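Local coordinates for protein farnesyl diphosphate synthase (Rhodobacter capsulatus, PDB 3M0G) that probably condenses farnesyl diphosphate with isopentenyl diphosphate, using magnesium, to make geranylgeranyl diphosphate for carotenoid biosynthesis, at residues Thr202-Ala207 with Arg278-Tyr283; Gly177-Leu182 with Leu210-Ala215; Asp12-Ala17 with Gln62-Ala67. All coordinates share one frame; numbering follows the deposited sequence.

Overall arrangement
All three contacts join helices of the all-alpha prenyl synthase fold, but their chemistry differs with their place. Contact 1 is the buried one: each of its three touching residues lies inside the protein, and a tyrosine carries most of the interface. Contact 2, on the same helix 199-219, has its centre about 11 Å from that of contact 1; it is nearer the centre of the chain yet only partly buried, and a water joins its polar side chains. Contact 3, also partly buried, is purely apolar and belongs to the first helix, 3-23, and helix 60-81, its centre about 21 Å from that of contact 1 and 23 Å from that of contact 2.

Contact 1. Residues Thr202-Ala207 with Arg278-Tyr283. Unlike the reference sequence in segment 202-207: Thr202 (reference Ala).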
loop_
_atom_site.group_PDB
_atom_site.type_symbol
_atom_site.label_atom_id
_atom_site.label_comp_id
_atom_site.label_asym_id
_atom_site.label_seq_id
_atom_site.Cartn_x
_atom_site.Cartn_y
_atom_site.Cartn_z
ATOM N N THR B 202 23.153 0.500 -2.562
ATOM C CA THR B 202 22.374 1.176 -3.630
ATOM C C THR B 202 23.031 1.036 -5.021
ATOM O O THR B 202 22.349 0.829 -6.035
ATOM C CB THR B 202 22.137 2.673 -3.284
ATOM O OG1 THR B 202 21.482 2.766 -2.017
ATOM C CG2 THR B 202 21.263 3.364 -4.334
ATOM N N ALA B 203 24.355 1.128 -5.065
ATOM C CA ALA B 203 25.099 1.043 -6.321
ATOM C C ALA B 203 25.097 -0.391 -6.851
ATOM O O ALA B 203 24.870 -0.620 -8.039
ATOM C CB ALA B 203 26.540 1.579 -6.141
ATOM N N TYR B 204 25.385 -1.332 -5.950
ATOM C CA TYR B 204 25.235 -2.773 -6.159
ATOM C C TYR B 204 23.890 -3.103 -6.803
ATOM O O TYR B 204 23.820 -3.796 -7.818
ATOM C CB TYR B 204 25.383 -3.507 -4.815
ATOM C CG TYR B 204 24.954 -4.969 -4.810
ATOM C CD1 TYR B 204 25.782 -5.977 -5.344
ATOM C CD2 TYR B 204 23.726 -5.351 -4.262
ATOM C CE1 TYR B 204 25.376 -7.323 -5.342
ATOM C CE2 TYR B 204 23.312 -6.694 -4.253
ATOM C CZ TYR B 204 24.137 -7.669 -4.783
ATOM O OH TYR B 204 23.728 -8.990 -4.773
ATOM N N ALA B 205 22.834 -2.577 -6.212
ATOM C CA ALA B 205 21.460 -2.876 -6.623
ATOM C C ALA B 205 21.063 -2.277 -7.979
ATOM O O ALA B 205 20.364 -2.919 -8.759
ATOM C CB ALA B 205 20.503 -2.413 -5.524
ATOM N N THR B 206 21.523 -1.055 -8.245
ATOM C CA THR B 206 21.330 -0.382 -9.529
ATOM C C THR B 206 21.918 -1.253 -10.655
ATOM O O THR B 206 21.266 -1.471 -11.684
ATOM C CB THR B 206 22.013 1.027 -9.534
ATOM O OG1 THR B 206 21.521 1.818 -8.444
ATOM C CG2 THR B 206 21.759 1.763 -10.839
ATOM N N ALA B 207 23.132 -1.774 -10.446
ATOM C CA ALA B 207 23.772 -2.655 -11.434
ATOM C C ALA B 207 23.115 -4.034 -11.507
ATOM O O ALA B 207 22.819 -4.518 -12.607
ATOM C CB ALA B 207 25.269 -2.768 -11.201
ATOM N N ARG B 278 28.132 -10.896 -3.857
ATOM C CA ARG B 278 28.818 -10.984 -5.145
ATOM C C ARG B 278 28.383 -12.244 -5.903
ATOM O O ARG B 278 28.123 -12.182 -7.091
ATOM C CB ARG B 278 30.349 -10.908 -4.978
ATOM C CG ARG B 278 30.836 -9.504 -4.578
ATOM C CD ARG B 278 32.347 -9.419 -4.298
ATOM N NE ARG B 278 32.818 -8.050 -4.519
ATOM C CZ ARG B 278 33.944 -7.531 -4.037
ATOM N NH1 ARG B 278 34.752 -8.259 -3.275
ATOM N NH2 ARG B 278 34.254 -6.270 -4.311
ATOM N N ALA B 279 28.256 -13.363 -5.200
ATOM C CA ALA B 279 27.805 -14.622 -5.828
ATOM C C ALA B 279 26.355 -14.534 -6.319
ATOM O O ALA B 279 26.020 -15.048 -7.395
ATOM C CB ALA B 279 28.012 -15.815 -4.871
ATOM N N CYS B 280 25.508 -13.843 -5.552
ATOM C CA CYS B 280 24.120 -13.662 -5.944
ATOM C C CYS B 280 24.002 -12.890 -7.261
ATOM O O CYS B 280 23.178 -13.233 -8.104
ATOM C CB CYS B 280 23.325 -12.952 -4.851
ATOM S SG CYS B 280 21.578 -12.761 -5.260
ATOM N N ALA B 281 24.820 -11.852 -7.429
ATOM C CA ALA B 281 24.799 -11.043 -8.652
ATOM C C ALA B 281 25.177 -11.895 -9.860
ATOM O O ALA B 281 24.607 -11.760 -10.942
ATOM C CB ALA B 281 25.734 -9.850 -8.527
ATOM N N ARG B 282 26.149 -12.771 -9.661
ATOM C CA ARG B 282 26.625 -13.673 -10.702
ATOM C C ARG B 282 25.551 -14.713 -11.025
ATOM O O ARG B 282 25.324 -15.043 -12.188
ATOM C CB ARG B 282 27.916 -14.371 -10.240
ATOM C CG ARG B 282 29.091 -13.442 -10.114
ATOM C CD ARG B 282 30.392 -14.193 -10.151
ATOM N NE ARG B 282 30.568 -15.078 -9.005
ATOM C CZ ARG B 282 30.986 -14.698 -7.801
ATOM N NH1 ARG B 282 31.252 -13.417 -7.554
ATOM N NH2 ARG B 282 31.133 -15.607 -6.834
ATOM N N TYR B 283 24.893 -15.215 -9.983
ATOM C CA TYR B 283 23.770 -16.141 -10.129
ATOM C C TYR B 283 22.626 -15.544 -10.968
ATOM O O TYR B 283 22.030 -16.250 -11.785
ATOM C CB TYR B 283 23.290 -16.583 -8.743
ATOM C CG TYR B 283 21.835 -17.007 -8.612
ATOM C CD1 TYR B 283 20.888 -16.141 -8.065
ATOM C CD2 TYR B 283 21.418 -18.282 -8.989
ATOM C CE1 TYR B 283 19.556 -16.524 -7.921
ATOM C CE2 TYR B 283 20.088 -18.681 -8.851
ATOM C CZ TYR B 283 19.163 -17.797 -8.314
ATOM O OH TYR B 283 17.840 -18.180 -8.172
#
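Tyr204 OH is the polar atom that ties the two helices together: it hydrogen-bonds to the backbone O of Leu277, just ahead of 278-283, and at the same time rests against Cys280 and Ala281. The approach is measured by Tyr204 OH lying 4.0 Å from Cys280 CB and 4.1 Å from Ala281 N, too far from the latter for a bond; the hydroxyl's bond is to Leu277 O, about one turn earlier on the same helix. Farther back on the ring, Tyr204 CE1 meets Ala281 CB at 4.1 Å, so the outer end of the phenol makes the contact, with Ala281 CB lying oblique to the ring. With CG swung anti to the backbone N (chi1 167°), the ring extends outward from its helix and spans a gap in which the closest CA pair, Tyr204 and Ala281, is still 8.6 Å apart. The burial is uneven: Tyr204 contributes over half of the 113 Å² buried, and small residues receive it. On its own helix, Thr202 O takes two donors from Thr206, the N at 3.0 Å and OG1 at 2.7 Å, which arrive from opposite faces of the carbonyl plane; the hydroxyl is tilted 31° from that plane. Around the contact, Ala263 and the loop residue Leu267 also touch the tyrosine, while Ala205 and Cys280 pack on other helices. Tyr204 thus bridges helices 199-219 and 275-285 of the all-alpha prenyl synthase fold, with helices 249-265, 168-194 and 3-23 packed around them.

Contact 2. Residues Gly177-Leu182 with Leu210-Ala215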
loop_
_atom_site.group_PDB
_atom_site.type_symbol
_atom_site.label_atom_id
_atom_site.label_comp_id
_atom_site.label_asym_id
_atom_site.label_seq_id
_atom_site.Cartn_x
_atom_site.Cartn_y
_atom_site.Cartn_z
ATOM N N GLY B 177 12.254 1.520 -12.614
ATOM C CA GLY B 177 11.062 1.481 -11.760
ATOM C C GLY B 177 10.456 0.097 -11.576
ATOM O O GLY B 177 10.206 -0.313 -10.444
ATOM N N LYS B 178 10.285 -0.638 -12.676
ATOM C CA LYS B 178 9.432 -1.843 -12.711
ATOM C C LYS B 178 10.048 -2.928 -11.875
ATOM O O LYS B 178 9.362 -3.701 -11.181
ATOM C CB LYS B 178 9.285 -2.371 -14.134
ATOM C CG LYS B 178 8.432 -3.634 -14.222
ATOM C CD LYS B 178 8.119 -4.047 -15.647
ATOM C CE LYS B 178 6.872 -4.928 -15.709
ATOM N NZ LYS B 178 7.042 -6.354 -15.297
ATOM N N THR B 179 11.355 -2.985 -11.959
ATOM C CA THR B 179 12.086 -4.073 -11.352
ATOM C C THR B 179 13.222 -3.604 -10.484
ATOM O O THR B 179 13.524 -4.243 -9.446
ATOM C CB THR B 179 12.559 -4.998 -12.486
ATOM O OG1 THR B 179 11.474 -5.873 -12.835
ATOM C CG2 THR B 179 13.777 -5.812 -12.104
ATOM N N GLY B 180 13.857 -2.515 -10.913
ATOM C CA GLY B 180 15.080 -2.029 -10.318
ATOM C C GLY B 180 14.867 -1.507 -8.913
ATOM O O GLY B 180 15.704 -1.726 -8.034
ATOM N N ALA B 181 13.739 -0.824 -8.722
ATOM C CA ALA B 181 13.443 -0.119 -7.477
ATOM C C ALA B 181 13.282 -1.068 -6.290
ATOM O O ALA B 181 13.885 -0.832 -5.220
ATOM C CB ALA B 181 12.169 0.803 -7.659
ATOM N N LEU B 182 12.516 -2.153 -6.483
ATOM C CA LEU B 182 12.198 -3.106 -5.380
ATOM C C LEU B 182 13.397 -3.897 -4.952
ATOM O O LEU B 182 13.554 -4.193 -3.751
ATOM C CB LEU B 182 11.088 -4.102 -5.766
ATOM C CG LEU B 182 10.270 -4.716 -4.607
ATOM C CD1 LEU B 182 9.692 -3.645 -3.666
ATOM C CD2 LEU B 182 9.174 -5.684 -5.037
ATOM N N LEU B 210 19.512 -3.997 -13.289
ATOM C CA LEU B 210 19.585 -4.009 -14.745
ATOM C C LEU B 210 20.118 -5.338 -15.311
ATOM O O LEU B 210 19.583 -5.840 -16.296
ATOM C CB LEU B 210 20.364 -2.800 -15.261
ATOM C CG LEU B 210 20.458 -2.596 -16.781
ATOM C CD1 LEU B 210 19.109 -2.671 -17.459
ATOM C CD2 LEU B 210 21.159 -1.272 -17.058
ATOM N N ALA B 211 21.146 -5.923 -14.687
ATOM C CA ALA B 211 21.567 -7.288 -15.051
ATOM C C ALA B 211 20.410 -8.286 -14.952
ATOM O O ALA B 211 20.306 -9.202 -15.752
ATOM C CB ALA B 211 22.741 -7.760 -14.160
ATOM N N PHE B 212 19.578 -8.134 -13.926
ATOM C CA PHE B 212 18.424 -9.021 -13.692
ATOM C C PHE B 212 17.472 -9.019 -14.884
ATOM O O PHE B 212 17.117 -10.069 -15.412
ATOM C CB PHE B 212 17.693 -8.578 -12.411
ATOM C CG PHE B 212 16.395 -9.290 -12.146
ATOM C CD1 PHE B 212 15.194 -8.791 -12.641
ATOM C CD2 PHE B 212 16.358 -10.427 -11.361
ATOM C CE1 PHE B 212 13.984 -9.452 -12.377
ATOM C CE2 PHE B 212 15.150 -11.084 -11.088
ATOM C CZ PHE B 212 13.974 -10.600 -11.606
ATOM N N GLN B 213 17.079 -7.836 -15.314
ATOM C CA GLN B 213 16.123 -7.713 -16.402
ATOM C C GLN B 213 16.703 -8.161 -17.740
ATOM O O GLN B 213 16.037 -8.886 -18.491
ATOM C CB GLN B 213 15.593 -6.302 -16.501
ATOM C CG GLN B 213 14.486 -6.182 -17.532
ATOM C CD GLN B 213 13.275 -7.034 -17.189
ATOM O OE1 GLN B 213 12.788 -7.027 -16.047
ATOM N NE2 GLN B 213 12.778 -7.771 -18.175
ATOM N N ILE B 214 17.935 -7.736 -18.027
ATOM C CA ILE B 214 18.678 -8.225 -19.201
ATOM C C ILE B 214 18.718 -9.772 -19.265
ATOM O O ILE B 214 18.384 -10.359 -20.302
ATOM C CB ILE B 214 20.091 -7.570 -19.319
ATOM C CG1 ILE B 214 19.948 -6.046 -19.376
ATOM C CG2 ILE B 214 20.827 -8.076 -20.557
ATOM C CD1 ILE B 214 21.252 -5.243 -19.265
ATOM N N ALA B 215 19.104 -10.424 -18.161
ATOM C CA ALA B 215 19.082 -11.888 -18.077
ATOM C C ALA B 215 17.722 -12.514 -18.410
ATOM O O ALA B 215 17.661 -13.429 -19.237
ATOM C CB ALA B 215 19.592 -12.369 -16.711
HETATM O O HOH W 1 10.004 -6.373 -15.937
#
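Thr179 meets helix 199-219 through both branches of its side chain. Its methyl CG2, anti to the backbone N, comes close to one side of the Phe212 ring at an oblique angle, 3.3 Å from CD1 of Phe212 and 3.7 Å from CE1 of the same ring; the two side chains cross at about a right angle. The other branch faces an amide: Thr179 OG1 is 3.7 Å from Gln213 OE1, too long for a direct bond, and a water mediates instead. That water donates to Gln213 OE1 at 2.9 Å, accepts from Lys178 NZ at 3.0 Å and keeps a weak, long link of 3.5 Å to Thr179 OG1. Gln213 reaches it because its chain bends at chi2 (62°). The second shell is the backbone: a wider pi-type turn at 177-180 gives Thr179 an unusual phi of -129°. In prenyl synthases a Lys-Thr pair at such a distortion and the glutamine ahead of the second aspartate-rich motif, here DDILD, border the diphosphate-binding pocket, so this water-bridged junction probably lies beside it. A weak long ion pair links Lys178 to Asp156. Phe212 is flanked by helices 275-285 and 44-55, while Leu210 and Ile214 pack on helices 243-247 and 249-265.

Contact 3. Residues Asp12-Ala17 with Gln62-Ala67; sequences DAVETA and QAMPAA. Unlike the reference sequence in segment 12-17: Ala13 (reference Gly), Thr16 (reference Ala).
Met64, a selenomethionine in this crystal, lies against Ala13, Val14 and Ala17 where helices 3-23 and 60-81 of the all-alpha prenyl synthase fold cross. The signed crossing angle is -73° and the segment axes come no closer than 10.7 Å, a separation that one long side chain spans. CG leaves anti to the backbone N, and the chain then folds at chi2 and chi3 (both 66°), so the thioether runs along the facing helix, its CG and SE meeting Ala17, SE also Val14, and CE Ala13. The terminal CE touches Ala13 CB at 3.9 Å, about one helical turn from Ala17, whose CB is met by Met64 CG at 4.1 Å. Val14 crosses the thioether obliquely, offering its CG2 branch. Of the 160 Å² buried, Met64 supplies 69 Å², and the side chains meet through apolar contacts alone. The backbone of 62-67 is kinked at Pro65, which has no N-H to give to the preceding turn. Val14 and Ala67 form the nearest CA pair, 7.6 Å apart, and both also pack on Ala46 of helix 44-55. At the middle of the thioether, Met64 SE stands 4.1 Å from Val14 CG2 and 4.2 Å from Ala17 CB.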
loop_
_atom_site.group_PDB
_atom_site.type_symbol
_atom_site.label_atom_id
_atom_site.label_comp_id
_atom_site.label_asym_id
_atom_site.label_seq_id
_atom_site.Cartn_x
_atom_site.Cartn_y
_atom_site.Cartn_z
ATOM N N ASP B 12 13.065 -21.557 2.730
ATOM C CA ASP B 12 12.383 -22.364 3.748
ATOM C C ASP B 12 11.951 -21.533 4.953
ATOM O O ASP B 12 10.885 -21.757 5.519
ATOM C CB ASP B 12 13.305 -23.470 4.271
ATOM C CG ASP B 12 13.566 -24.572 3.259
ATOM O OD1 ASP B 12 12.806 -24.746 2.287
ATOM O OD2 ASP B 12 14.555 -25.298 3.464
ATOM N N ALA B 13 12.810 -20.601 5.357
ATOM C CA ALA B 13 12.540 -19.763 6.507
ATOM C C ALA B 13 11.430 -18.786 6.155
ATOM O O ALA B 13 10.507 -18.592 6.942
ATOM C CB ALA B 13 13.795 -19.032 6.937
ATOM N N VAL B 14 11.509 -18.206 4.955
ATOM C CA VAL B 14 10.496 -17.249 4.502
ATOM C C VAL B 14 9.134 -17.890 4.298
ATOM O O VAL B 14 8.128 -17.317 4.710
ATOM C CB VAL B 14 10.922 -16.477 3.242
ATOM C CG1 VAL B 14 9.780 -15.570 2.746
ATOM C CG2 VAL B 14 12.142 -15.635 3.538
ATOM N N GLU B 15 9.098 -19.068 3.674
ATOM C CA GLU B 15 7.838 -19.787 3.473
ATOM C C GLU B 15 7.074 -20.036 4.772
ATOM O O GLU B 15 5.860 -19.855 4.819
ATOM C CB GLU B 15 8.062 -21.102 2.708
ATOM C CG GLU B 15 6.783 -21.833 2.311
ATOM C CD GLU B 15 6.127 -21.286 1.045
ATOM O OE1 GLU B 15 6.373 -20.119 0.674
ATOM O OE2 GLU B 15 5.358 -22.045 0.414
ATOM N N THR B 16 7.795 -20.434 5.826
ATOM C CA THR B 16 7.206 -20.730 7.117
ATOM C C THR B 16 6.711 -19.454 7.780
ATOM O O THR B 16 5.578 -19.393 8.259
ATOM C CB THR B 16 8.239 -21.430 8.065
ATOM O OG1 THR B 16 8.848 -22.527 7.384
ATOM C CG2 THR B 16 7.570 -21.939 9.336
ATOM N N ALA B 17 7.574 -18.441 7.796
ATOM C CA ALA B 17 7.272 -17.168 8.422
ATOM C C ALA B 17 6.092 -16.475 7.740
ATOM O O ALA B 17 5.193 -15.984 8.426
ATOM C CB ALA B 17 8.502 -16.271 8.417
ATOM N N GLN B 62 16.095 -10.930 13.325
ATOM C CA GLN B 62 15.879 -9.479 13.357
ATOM C C GLN B 62 15.513 -8.918 11.972
ATOM O O GLN B 62 14.708 -7.990 11.870
ATOM C CB GLN B 62 17.085 -8.745 13.941
ATOM C CG GLN B 62 16.920 -7.228 14.003
ATOM C CD GLN B 62 18.101 -6.519 14.627
ATOM O OE1 GLN B 62 18.881 -7.109 15.382
ATOM N NE2 GLN B 62 18.240 -5.244 14.317
ATOM N N ALA B 63 16.098 -9.483 10.917
ATOM C CA ALA B 63 15.835 -9.010 9.529
ATOM C C ALA B 63 14.545 -9.529 8.899
ATOM O O ALA B 63 14.074 -8.978 7.893
ATOM C CB ALA B 63 17.011 -9.369 8.619
HETATM N N MSE B 64 13.975 -10.587 9.473
HETATM C CA MSE B 64 12.872 -11.313 8.819
HETATM C C MSE B 64 11.634 -10.468 8.433
HETATM O O MSE B 64 11.120 -10.609 7.299
HETATM C CB MSE B 64 12.452 -12.533 9.634
HETATM C CG MSE B 64 11.312 -13.308 9.005
HETATM SE SE MSE B 64 11.873 -14.108 7.323
HETATM C CE MSE B 64 13.160 -15.339 8.043
ATOM N N PRO B 65 11.142 -9.603 9.355
ATOM C CA PRO B 65 9.988 -8.788 8.966
ATOM C C PRO B 65 10.252 -7.936 7.721
ATOM O O PRO B 65 9.330 -7.686 6.963
ATOM C CB PRO B 65 9.746 -7.896 10.188
ATOM C CG PRO B 65 10.363 -8.666 11.330
ATOM C CD PRO B 65 11.554 -9.335 10.747
ATOM N N ALA B 66 11.494 -7.506 7.520
ATOM C CA ALA B 66 11.841 -6.744 6.322
ATOM C C ALA B 66 11.818 -7.630 5.074
ATOM O O ALA B 66 11.343 -7.210 4.011
ATOM C CB ALA B 66 13.190 -6.058 6.481
ATOM N N ALA B 67 12.316 -8.852 5.225
ATOM C CA ALA B 67 12.301 -9.856 4.164
ATOM C C ALA B 67 10.874 -10.201 3.805
ATOM O O ALA B 67 10.535 -10.328 2.630
ATOM C CB ALA B 67 13.034 -11.105 4.610
#